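Local coordinates for uncharacterized protein (Leptotrichia buccalis, PDB 3T8K), which is of unknown function but adopts an alpha-hairpin repeat fold of the ankyrin type, at residues Asp51-Arg54 / Tyr55-Met59; Glu34-Lys38 / Ser39-Tyr43; Glu74-Thr77 / Leu78-Leu82; Tyr125-Glu129 / Asn130-Pro134. One frame throughout, in Å; residues are numbered along the deposited sequence.

In the fold
All four contacts are local, each within one helix or at a helix end of this ankyrin-type alpha-hairpin repeat fold. Interaction 3 is wholly buried near the centre of the chain. Interactions 1, 2 and 4 are partly buried, and 2 and 4 lie on opposite sides of that centre. Interaction 1 is a ladder of backbone bonds in the first turns of helix 51-63, with a salt bridge at its surface. Interactions 2, 3 and 4 use hydroxyl or carboxylate oxygens where helices begin: a serine in 34-43, a threonine in 74-82 and an aspartate in 125-134. Interactions 2 and 3 touch, with Y43 against P81 and L42 against L78. R54 packs on L82, joining interaction 1 to interaction 3.

Interaction 1 of 4, residues Asp51-Arg54 / Tyr55-Met59; sequences DEAR and YKISM
R54 O is gripped twice by S58, one helical turn ahead in helix 51-63 of this ankyrin-type fold. The backbone S58 N donates from above the carbonyl plane, at 3.1 Å from R54 O. The hydroxyl comes closer: S58 OG lies 2.7 Å from R54 O and only slightly tilted from that plane. The S58 OG is anti to the carbonyl carbon of S58 (chi1 -78°), which folds the hydroxyl back along the helix. A valine in its place would lose the hydroxyl and would probably leave R54 O with the bent backbone bond alone.

The same helical spacing recurs along the segment. Y55 N bonds to D51 O, K56 N to E52 O and I57 N to A53 O. On the outer side, the E52 and K56 chains run alongside each other to the same end, both extended beyond CG. Their ends form a salt bridge, although the modelled 2.4 Å between E52 OE2 and K56 NZ is too short to be taken literally. Below the charges, E52 CG lies 3.5 Å from K56 CE.

R54 and S58 are buried with their polar atoms bonded. R54 sends its guanidinium away from this contact, where R54 NH2 bonds to T93 OG1. S58 faces L46 and L96. The side of A53 and I57 is apolar. I57 also packs on Y19 and F22 of helix 19-28 and on V45 of helix 41-45. On this side, A53 CB meets the tip of I57 at CD1, 4.1 Å away, one turn along the helix.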
loop_
_atom_site.group_PDB
_atom_site.type_symbol
_atom_site.label_atom_id
_atom_site.label_comp_id
_atom_site.label_asym_id
_atom_site.label_seq_id
_atom_site.Cartn_x
_atom_site.Cartn_y
_atom_site.Cartn_z
ATOM N N ASP A 51 3.677 12.484 2.743
ATOM C CA ASP A 51 2.711 12.883 3.772
ATOM C C ASP A 51 2.275 14.332 3.617
ATOM O O ASP A 51 1.091 14.651 3.731
ATOM C CB ASP A 51 3.291 12.703 5.184
ATOM C CG ASP A 51 3.370 11.247 5.616
ATOM O OD1 ASP A 51 2.677 10.399 5.013
ATOM O OD2 ASP A 51 4.122 10.960 6.577
ATOM N N GLU A 52 3.246 15.210 3.401
ATOM C CA GLU A 52 2.971 16.637 3.242
ATOM C C GLU A 52 2.102 16.894 2.008
ATOM O O GLU A 52 1.109 17.621 2.074
ATOM C CB GLU A 52 4.276 17.423 3.147
ATOM C CG GLU A 52 4.072 18.923 3.026
ATOM C CD GLU A 52 5.360 19.663 2.723
ATOM O OE1 GLU A 52 6.410 19.001 2.576
ATOM O OE2 GLU A 52 5.322 20.907 2.626
ATOM N N ALA A 53 2.482 16.287 0.887
ATOM C CA ALA A 53 1.674 16.364 -0.325
ATOM C C ALA A 53 0.279 15.779 -0.092
ATOM O O ALA A 53 -0.720 16.399 -0.441
ATOM C CB ALA A 53 2.376 15.651 -1.476
ATOM N N ARG A 54 0.208 14.594 0.517
ATOM C CA ARG A 54 -1.077 13.936 0.747
ATOM C C ARG A 54 -2.036 14.840 1.503
ATOM O O ARG A 54 -3.221 14.928 1.179
ATOM C CB ARG A 54 -0.891 12.636 1.544
ATOM C CG ARG A 54 -2.150 11.791 1.624
ATOM C CD ARG A 54 -2.087 10.739 2.756
ATOM N NE ARG A 54 -2.009 11.378 4.073
ATOM C CZ ARG A 54 -2.324 10.787 5.227
ATOM N NH1 ARG A 54 -2.748 9.531 5.245
ATOM N NH2 ARG A 54 -2.221 11.456 6.365
ATOM N N TYR A 55 -1.523 15.481 2.548
ATOM C CA TYR A 55 -2.341 16.345 3.380
ATOM C C TYR A 55 -2.717 17.646 2.664
ATOM O O TYR A 55 -3.894 17.993 2.596
ATOM C CB TYR A 55 -1.634 16.636 4.708
ATOM C CG TYR A 55 -2.430 17.513 5.646
ATOM C CD1 TYR A 55 -3.392 16.968 6.489
ATOM C CD2 TYR A 55 -2.219 18.888 5.692
ATOM C CE1 TYR A 55 -4.125 17.765 7.351
ATOM C CE2 TYR A 55 -2.947 19.694 6.553
ATOM C CZ TYR A 55 -3.898 19.127 7.379
ATOM O OH TYR A 55 -4.624 19.920 8.240
ATOM N N LYS A 56 -1.722 18.356 2.131
ATOM C CA LYS A 56 -1.973 19.648 1.486
ATOM C C LYS A 56 -2.923 19.516 0.294
ATOM O O LYS A 56 -3.849 20.316 0.133
ATOM C CB LYS A 56 -0.661 20.300 1.041
ATOM C CG LYS A 56 0.171 20.866 2.178
ATOM C CD LYS A 56 1.509 21.383 1.677
ATOM C CE LYS A 56 2.328 21.988 2.811
ATOM N NZ LYS A 56 3.624 22.540 2.319
ATOM N N ILE A 57 -2.693 18.507 -0.542
ATOM C CA ILE A 57 -3.562 18.276 -1.697
ATOM C C ILE A 57 -4.958 17.860 -1.248
ATOM O O ILE A 57 -5.959 18.248 -1.852
ATOM C CB ILE A 57 -2.985 17.188 -2.635
ATOM C CG1 ILE A 57 -1.604 17.609 -3.140
ATOM C CG2 ILE A 57 -3.939 16.907 -3.788
ATOM C CD1 ILE A 57 -0.855 16.520 -3.888
ATOM N N SER A 58 -5.026 17.051 -0.188
ATOM C CA SER A 58 -6.320 16.597 0.303
ATOM C C SER A 58 -7.144 17.772 0.798
ATOM O O SER A 58 -8.322 17.902 0.461
ATOM C CB SER A 58 -6.160 15.573 1.434
ATOM O OG SER A 58 -5.822 14.298 0.921
HETATM N N MSE A 59 -6.518 18.617 1.613
HETATM C CA MSE A 59 -7.192 19.794 2.158
HETATM C C MSE A 59 -7.618 20.762 1.067
HETATM O O MSE A 59 -8.690 21.363 1.138
HETATM C CB MSE A 59 -6.295 20.500 3.167
HETATM C CG MSE A 59 -5.967 19.645 4.377
HETATM SE SE MSE A 59 -7.519 19.311 5.539
HETATM C CE MSE A 59 -8.628 18.185 4.413
#

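Interaction 2 of 4, residues Glu34-Lys38 / Ser39-Tyr43; sequences ESVLK and SNILY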
loop_
_atom_site.group_PDB
_atom_site.type_symbol
_atom_site.label_atom_id
_atom_site.label_comp_id
_atom_site.label_asym_id
_atom_site.label_seq_id
_atom_site.Cartn_x
_atom_site.Cartn_y
_atom_site.Cartn_z
ATOM N N GLU A 34 -14.194 20.973 -12.822
ATOM C CA GLU A 34 -15.445 20.461 -12.278
ATOM C C GLU A 34 -15.554 18.947 -12.416
ATOM O O GLU A 34 -16.053 18.276 -11.522
ATOM C CB GLU A 34 -16.643 21.155 -12.931
ATOM C CG GLU A 34 -16.813 22.603 -12.488
ATOM C CD GLU A 34 -16.989 22.737 -10.981
ATOM O OE1 GLU A 34 -17.594 21.832 -10.364
ATOM O OE2 GLU A 34 -16.512 23.744 -10.411
ATOM N N SER A 35 -15.085 18.415 -13.538
ATOM C CA SER A 35 -15.050 16.976 -13.721
ATOM C C SER A 35 -14.093 16.337 -12.719
ATOM O O SER A 35 -14.371 15.271 -12.185
ATOM C CB SER A 35 -14.644 16.627 -15.147
ATOM O OG SER A 35 -15.572 17.182 -16.063
ATOM N N VAL A 36 -12.968 16.996 -12.467
ATOM C CA VAL A 36 -11.986 16.488 -11.511
ATOM C C VAL A 36 -12.576 16.447 -10.107
ATOM O O VAL A 36 -12.425 15.454 -9.380
ATOM C CB VAL A 36 -10.713 17.362 -11.538
ATOM C CG1 VAL A 36 -9.787 17.033 -10.380
ATOM C CG2 VAL A 36 -9.994 17.231 -12.907
ATOM N N LEU A 37 -13.245 17.523 -9.718
ATOM C CA LEU A 37 -13.803 17.612 -8.373
ATOM C C LEU A 37 -14.883 16.566 -8.132
ATOM O O LEU A 37 -15.011 16.046 -7.026
ATOM C CB LEU A 37 -14.352 19.009 -8.099
ATOM C CG LEU A 37 -13.274 20.089 -8.021
ATOM C CD1 LEU A 37 -13.894 21.471 -8.008
ATOM C CD2 LEU A 37 -12.395 19.867 -6.795
ATOM N N LYS A 38 -15.645 16.251 -9.176
ATOM C CA LYS A 38 -16.703 15.247 -9.072
ATOM C C LYS A 38 -16.199 13.802 -9.186
ATOM O O LYS A 38 -16.969 12.858 -9.017
ATOM C CB LYS A 38 -17.773 15.501 -10.132
ATOM C CG LYS A 38 -18.569 16.773 -9.928
ATOM C CD LYS A 38 -19.284 17.132 -11.221
ATOM C CE LYS A 38 -20.387 18.157 -11.017
ATOM N NZ LYS A 38 -21.057 18.468 -12.317
ATOM N N SER A 39 -14.916 13.628 -9.477
ATOM C CA SER A 39 -14.350 12.291 -9.611
ATOM C C SER A 39 -13.967 11.755 -8.243
ATOM O O SER A 39 -14.117 12.436 -7.230
ATOM C CB SER A 39 -13.109 12.314 -10.504
ATOM O OG SER A 39 -12.037 12.985 -9.856
ATOM N N ASN A 40 -13.457 10.529 -8.216
ATOM C CA ASN A 40 -12.918 9.973 -6.982
ATOM C C ASN A 40 -11.435 10.314 -6.817
ATOM O O ASN A 40 -10.643 9.505 -6.325
ATOM C CB ASN A 40 -13.138 8.458 -6.904
ATOM C CG ASN A 40 -13.297 7.977 -5.470
ATOM O OD1 ASN A 40 -13.576 8.779 -4.581
ATOM N ND2 ASN A 40 -13.111 6.680 -5.234
ATOM N N ILE A 41 -11.072 11.528 -7.230
ATOM C CA ILE A 41 -9.692 11.995 -7.151
ATOM C C ILE A 41 -9.070 11.839 -5.747
ATOM O O ILE A 41 -7.888 11.521 -5.624
ATOM C CB ILE A 41 -9.585 13.475 -7.642
ATOM C CG1 ILE A 41 -8.124 13.929 -7.686
ATOM C CG2 ILE A 41 -10.407 14.398 -6.737
ATOM C CD1 ILE A 41 -7.269 13.175 -8.669
ATOM N N LEU A 42 -9.856 12.049 -4.693
ATOM C CA LEU A 42 -9.330 11.921 -3.321
ATOM C C LEU A 42 -8.775 10.533 -3.030
ATOM O O LEU A 42 -7.833 10.386 -2.241
ATOM C CB LEU A 42 -10.383 12.291 -2.276
ATOM C CG LEU A 42 -10.616 13.786 -2.129
ATOM C CD1 LEU A 42 -11.847 14.062 -1.279
ATOM C CD2 LEU A 42 -9.366 14.459 -1.551
ATOM N N TYR A 43 -9.347 9.514 -3.660
ATOM C CA TYR A 43 -8.807 8.169 -3.502
ATOM C C TYR A 43 -7.356 8.106 -3.992
ATOM O O TYR A 43 -6.502 7.526 -3.331
ATOM C CB TYR A 43 -9.675 7.125 -4.211
ATOM C CG TYR A 43 -9.472 5.727 -3.656
ATOM C CD1 TYR A 43 -10.380 5.177 -2.759
ATOM C CD2 TYR A 43 -8.364 4.978 -4.007
ATOM C CE1 TYR A 43 -10.190 3.899 -2.232
ATOM C CE2 TYR A 43 -8.165 3.697 -3.490
ATOM C CZ TYR A 43 -9.078 3.167 -2.604
ATOM O OH TYR A 43 -8.876 1.902 -2.084
#
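S39 turns its side chain back on V36 in the turn between helices 33-37 and 41-45 of the ankyrin-type repeat fold. The S39-N40-I41-L42 run probably corresponds to the Thr-Pro-Leu-His motif of ankyrin repeats, of which it keeps a hydroxyl and an aliphatic residue. From S39 CB, the nearest atom across the contact is V36 O, at 3.4 Å. S35 O is only slightly farther from it.

Beyond CB, S39 OG takes the crowded position between backbone N and carbonyl carbon (chi1 69°). There it donates to V36 O at 2.5 Å, a short bond. S39 N donates to the same oxygen, from well above the carbonyl plane. The hydroxyl also takes a weak bond from I41 N at 3.2 Å, tying the helix start to the end of the previous helix. An alanine here would probably leave V36 O with S39 N alone and I41 N without its mate on S39.

Under this polar link, V36 CG1 and I41 CG1 touch loosely, 4.4 Å apart. V36 packs on V10 and I41 on A14, both of helix 10-16. The branch of I41 nearest to the polar link is CG2, 3.5 Å from V36 O.

Interaction 3 of 4, residues Glu74-Thr77 / Leu78-Leu82; sequences EGTT and LFFPL
T77 O takes the N-H of F80 at 3.3 Å, a nearly straight bond (165° at the hydrogen). F80 N comes from above the carbonyl plane, as in a tight helical turn. The next residue is P81, which has no N-H to offer. Its ring carbon P81 CD instead lies 3.6 Å from T77 O.

T77 also caps the turn with its side chain. T77 OG1 accepts from F79 N at 3.3 Å, a weak and bent bond. The hydroxyl sits between the backbone N and the carbonyl carbon of T77 (chi1 65°), which aims it along the start of helix 79-85. It also lies near the plane of the F79 ring, at its edge, with T77 OG1 3.5 Å from F79 CD2. The G75-T76-T77-L78-F79-F80 run resembles the Gly-x-Thr-Pro-Leu-His pattern of ankyrin repeats, keeping its Gly and Thr. G75 has a positive phi, where a CB would strike the preceding carbonyl oxygen, so glycine suits the turn.

T76 and F80 cross obliquely. T76 CG2 comes within 3.4 Å of F80 CB and 4.0 Å of F80 CG. The F80 ring leads away from T76 and stacks with Y111. F79 packs on C97 and L101 of helix 90-102, while L78 reaches L42.

The side chains packed round the helix start are largely apolar. In this buried place T77 offers acceptors to the N-H groups of F79, weakly, and F80, which would otherwise probably lack partners there.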
loop_
_atom_site.group_PDB
_atom_site.type_symbol
_atom_site.label_atom_id
_atom_site.label_comp_id
_atom_site.label_asym_id
_atom_site.label_seq_id
_atom_site.Cartn_x
_atom_site.Cartn_y
_atom_site.Cartn_z
ATOM N N GLU A 74 -15.746 -1.662 -5.907
ATOM C CA GLU A 74 -15.899 -2.707 -4.899
ATOM C C GLU A 74 -16.492 -2.170 -3.604
ATOM O O GLU A 74 -16.616 -2.903 -2.621
ATOM C CB GLU A 74 -14.565 -3.389 -4.595
ATOM C CG GLU A 74 -13.828 -3.895 -5.810
ATOM C CD GLU A 74 -12.555 -3.119 -6.054
ATOM O OE1 GLU A 74 -12.638 -1.992 -6.597
ATOM O OE2 GLU A 74 -11.474 -3.632 -5.688
ATOM N N GLY A 75 -16.856 -0.892 -3.602
ATOM C CA GLY A 75 -17.546 -0.306 -2.464
ATOM C C GLY A 75 -16.656 0.338 -1.422
ATOM O O GLY A 75 -17.121 0.690 -0.343
ATOM N N THR A 76 -15.377 0.497 -1.734
ATOM C CA THR A 76 -14.421 0.997 -0.750
ATOM C C THR A 76 -14.491 2.514 -0.582
ATOM O O THR A 76 -14.412 3.256 -1.563
ATOM C CB THR A 76 -12.999 0.610 -1.149
ATOM O OG1 THR A 76 -12.959 -0.785 -1.481
ATOM C CG2 THR A 76 -12.036 0.902 -0.017
ATOM N N THR A 77 -14.632 2.966 0.665
ATOM C CA THR A 77 -14.640 4.396 0.977
ATOM C C THR A 77 -13.236 4.985 1.036
ATOM O O THR A 77 -12.242 4.256 0.991
ATOM C CB THR A 77 -15.289 4.670 2.333
ATOM O OG1 THR A 77 -14.481 4.076 3.355
ATOM C CG2 THR A 77 -16.686 4.088 2.390
ATOM N N LEU A 78 -13.164 6.309 1.152
ATOM C CA LEU A 78 -11.885 6.998 1.243
ATOM C C LEU A 78 -11.106 6.570 2.479
ATOM O O LEU A 78 -9.889 6.725 2.532
ATOM C CB LEU A 78 -12.095 8.514 1.270
ATOM C CG LEU A 78 -12.694 9.072 -0.027
ATOM C CD1 LEU A 78 -12.753 10.573 0.065
ATOM C CD2 LEU A 78 -11.870 8.638 -1.223
ATOM N N PHE A 79 -11.800 6.028 3.473
ATOM C CA PHE A 79 -11.111 5.658 4.707
ATOM C C PHE A 79 -10.016 4.608 4.497
ATOM O O PHE A 79 -9.040 4.574 5.245
ATOM C CB PHE A 79 -12.104 5.188 5.771
ATOM C CG PHE A 79 -12.950 6.286 6.336
ATOM C CD1 PHE A 79 -12.388 7.257 7.158
ATOM C CD2 PHE A 79 -14.305 6.347 6.056
ATOM C CE1 PHE A 79 -13.163 8.272 7.696
ATOM C CE2 PHE A 79 -15.091 7.359 6.585
ATOM C CZ PHE A 79 -14.518 8.329 7.410
ATOM N N PHE A 80 -10.172 3.749 3.488
ATOM C CA PHE A 80 -9.225 2.651 3.326
ATOM C C PHE A 80 -7.829 3.135 2.947
ATOM O O PHE A 80 -6.867 2.838 3.648
ATOM C CB PHE A 80 -9.724 1.598 2.337
ATOM C CG PHE A 80 -8.893 0.328 2.334
ATOM C CD1 PHE A 80 -8.937 -0.553 3.409
ATOM C CD2 PHE A 80 -8.076 0.015 1.247
ATOM C CE1 PHE A 80 -8.181 -1.721 3.406
ATOM C CE2 PHE A 80 -7.320 -1.148 1.236
ATOM C CZ PHE A 80 -7.369 -2.016 2.317
ATOM N N PRO A 81 -7.710 3.896 1.844
ATOM C CA PRO A 81 -6.363 4.375 1.525
ATOM C C PRO A 81 -5.846 5.330 2.587
ATOM O O PRO A 81 -4.636 5.384 2.801
ATOM C CB PRO A 81 -6.540 5.084 0.167
ATOM C CG PRO A 81 -8.013 5.331 0.042
ATOM C CD PRO A 81 -8.675 4.200 0.772
ATOM N N LEU A 82 -6.742 6.069 3.241
ATOM C CA LEU A 82 -6.349 6.945 4.346
ATOM C C LEU A 82 -5.606 6.155 5.416
ATOM O O LEU A 82 -4.497 6.514 5.821
ATOM C CB LEU A 82 -7.577 7.589 4.984
ATOM C CG LEU A 82 -7.299 8.392 6.260
ATOM C CD1 LEU A 82 -6.426 9.598 5.957
ATOM C CD2 LEU A 82 -8.604 8.845 6.875
#

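Interaction 4 of 4, residues Tyr125-Glu129 / Asn130-Pro134; sequences YFVDE and NEMIP
D128, the N-cap of helix 129-140 in this ankyrin-type repeat fold, accepts the N130 N-H on OD2. N130 N lies 3.1 Å from D128 OD2, on the anti side of the carboxylate and 33° out of its plane. With chi1 near -164°, CG points away from the D128 N, and the carboxylate reaches forward to N130 N. Negative charge at this end would be expected to suit the helix dipole.

Backbone bonds close the first turn. E131 N donates to D128 O at 2.8 Å and M132 N to E129 O at 2.7 Å, both from above the carbonyl plane. The N of P134, a proline nitrogen, makes no bond to the turn before, and the helix is kinked there.

Charged ends lie on two sides. E129 sends its carboxylate away from this contact: OE2 to Y136 OH and A169 N, OE1 to I168 N. On the outer face, E131 OE2 and D128 OD2 stand 5.7 Å apart, both acidic.

Apolar packing centres on M132, a selenomethionine whose chain doubles back past CG. It lies roughly perpendicular to the side chains of Y125 and V127. Its selenium meets the Y125 ring edge in plane, a Met-aromatic contact. The methyl M132 CE lies 3.7 Å from Y125 CD2. V127 CG2 also presses close on M132 SE, at 3.2 Å.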
loop_
_atom_site.group_PDB
_atom_site.type_symbol
_atom_site.label_atom_id
_atom_site.label_comp_id
_atom_site.label_asym_id
_atom_site.label_seq_id
_atom_site.Cartn_x
_atom_site.Cartn_y
_atom_site.Cartn_z
ATOM N N TYR A 125 0.096 0.471 13.264
ATOM C CA TYR A 125 0.909 1.675 13.321
ATOM C C TYR A 125 1.996 1.565 14.379
ATOM O O TYR A 125 1.749 1.128 15.506
ATOM C CB TYR A 125 0.046 2.904 13.609
ATOM C CG TYR A 125 -0.804 3.384 12.444
ATOM C CD1 TYR A 125 -0.754 2.764 11.195
ATOM C CD2 TYR A 125 -1.656 4.464 12.602
ATOM C CE1 TYR A 125 -1.548 3.222 10.128
ATOM C CE2 TYR A 125 -2.445 4.918 11.564
ATOM C CZ TYR A 125 -2.386 4.301 10.330
ATOM O OH TYR A 125 -3.179 4.781 9.315
ATOM N N PHE A 126 3.202 1.967 14.001
ATOM C CA PHE A 126 4.293 2.068 14.949
ATOM C C PHE A 126 4.304 3.464 15.549
ATOM O O PHE A 126 5.198 4.261 15.280
ATOM C CB PHE A 126 5.637 1.771 14.281
ATOM C CG PHE A 126 6.784 1.694 15.251
ATOM C CD1 PHE A 126 6.989 0.554 16.008
ATOM C CD2 PHE A 126 7.652 2.766 15.414
ATOM C CE1 PHE A 126 8.035 0.477 16.909
ATOM C CE2 PHE A 126 8.704 2.696 16.313
ATOM C CZ PHE A 126 8.896 1.546 17.061
ATOM N N VAL A 127 3.284 3.768 16.340
ATOM C CA VAL A 127 3.266 5.003 17.112
ATOM C C VAL A 127 2.650 4.720 18.473
ATOM O O VAL A 127 1.774 3.859 18.603
ATOM C CB VAL A 127 2.470 6.117 16.418
ATOM C CG1 VAL A 127 2.990 6.349 15.012
ATOM C CG2 VAL A 127 1.006 5.768 16.390
ATOM N N ASP A 128 3.117 5.439 19.488
ATOM C CA ASP A 128 2.594 5.256 20.833
ATOM C C ASP A 128 1.086 5.497 20.852
ATOM O O ASP A 128 0.589 6.465 20.272
ATOM C CB ASP A 128 3.299 6.185 21.820
ATOM C CG ASP A 128 3.081 5.770 23.254
ATOM O OD1 ASP A 128 3.884 4.954 23.759
ATOM O OD2 ASP A 128 2.103 6.245 23.873
ATOM N N GLU A 129 0.360 4.608 21.515
ATOM C CA GLU A 129 -1.093 4.693 21.548
ATOM C C GLU A 129 -1.614 6.000 22.136
ATOM O O GLU A 129 -2.704 6.449 21.786
ATOM C CB GLU A 129 -1.672 3.509 22.311
ATOM C CG GLU A 129 -1.841 2.272 21.464
ATOM C CD GLU A 129 -2.749 1.268 22.127
ATOM O OE1 GLU A 129 -2.423 0.810 23.242
ATOM O OE2 GLU A 129 -3.805 0.956 21.545
ATOM N N ASN A 130 -0.849 6.601 23.042
ATOM C CA ASN A 130 -1.212 7.914 23.557
ATOM C C ASN A 130 -1.490 8.858 22.385
ATOM O O ASN A 130 -2.413 9.672 22.426
ATOM C CB ASN A 130 -0.098 8.481 24.440
ATOM C CG ASN A 130 -0.557 9.672 25.261
ATOM O OD1 ASN A 130 -1.576 9.605 25.950
ATOM N ND2 ASN A 130 0.185 10.775 25.177
ATOM N N GLU A 131 -0.683 8.733 21.339
ATOM C CA GLU A 131 -0.865 9.543 20.136
ATOM C C GLU A 131 -2.093 9.125 19.329
ATOM O O GLU A 131 -2.634 9.926 18.559
ATOM C CB GLU A 131 0.389 9.492 19.264
ATOM C CG GLU A 131 1.586 10.207 19.866
ATOM C CD GLU A 131 2.855 10.001 19.061
ATOM O OE1 GLU A 131 2.841 10.263 17.836
ATOM O OE2 GLU A 131 3.868 9.572 19.655
HETATM N N MSE A 132 -2.535 7.881 19.509
HETATM C CA MSE A 132 -3.655 7.340 18.732
HETATM C C MSE A 132 -5.011 7.718 19.335
HETATM O O MSE A 132 -6.046 7.540 18.709
HETATM C CB MSE A 132 -3.567 5.804 18.649
HETATM C CG MSE A 132 -2.301 5.246 18.002
HETATM SE SE MSE A 132 -2.220 5.746 16.135
HETATM C CE MSE A 132 -3.808 4.802 15.535
ATOM N N ILE A 133 -5.013 8.208 20.567
ATOM C CA ILE A 133 -6.273 8.436 21.272
ATOM C C ILE A 133 -7.271 9.346 20.539
ATOM O O ILE A 133 -8.444 9.003 20.432
ATOM C CB ILE A 133 -6.048 8.907 22.727
ATOM C CG1 ILE A 133 -5.490 7.755 23.559
ATOM C CG2 ILE A 133 -7.349 9.406 23.336
ATOM C CD1 ILE A 133 -5.167 8.134 24.972
ATOM N N PRO A 134 -6.813 10.498 20.025
ATOM C CA PRO A 134 -7.770 11.328 19.285
ATOM C C PRO A 134 -8.424 10.554 18.141
ATOM O O PRO A 134 -9.646 10.613 17.991
ATOM C CB PRO A 134 -6.901 12.469 18.751
ATOM C CG PRO A 134 -5.777 12.563 19.740
ATOM C CD PRO A 134 -5.487 11.133 20.116
#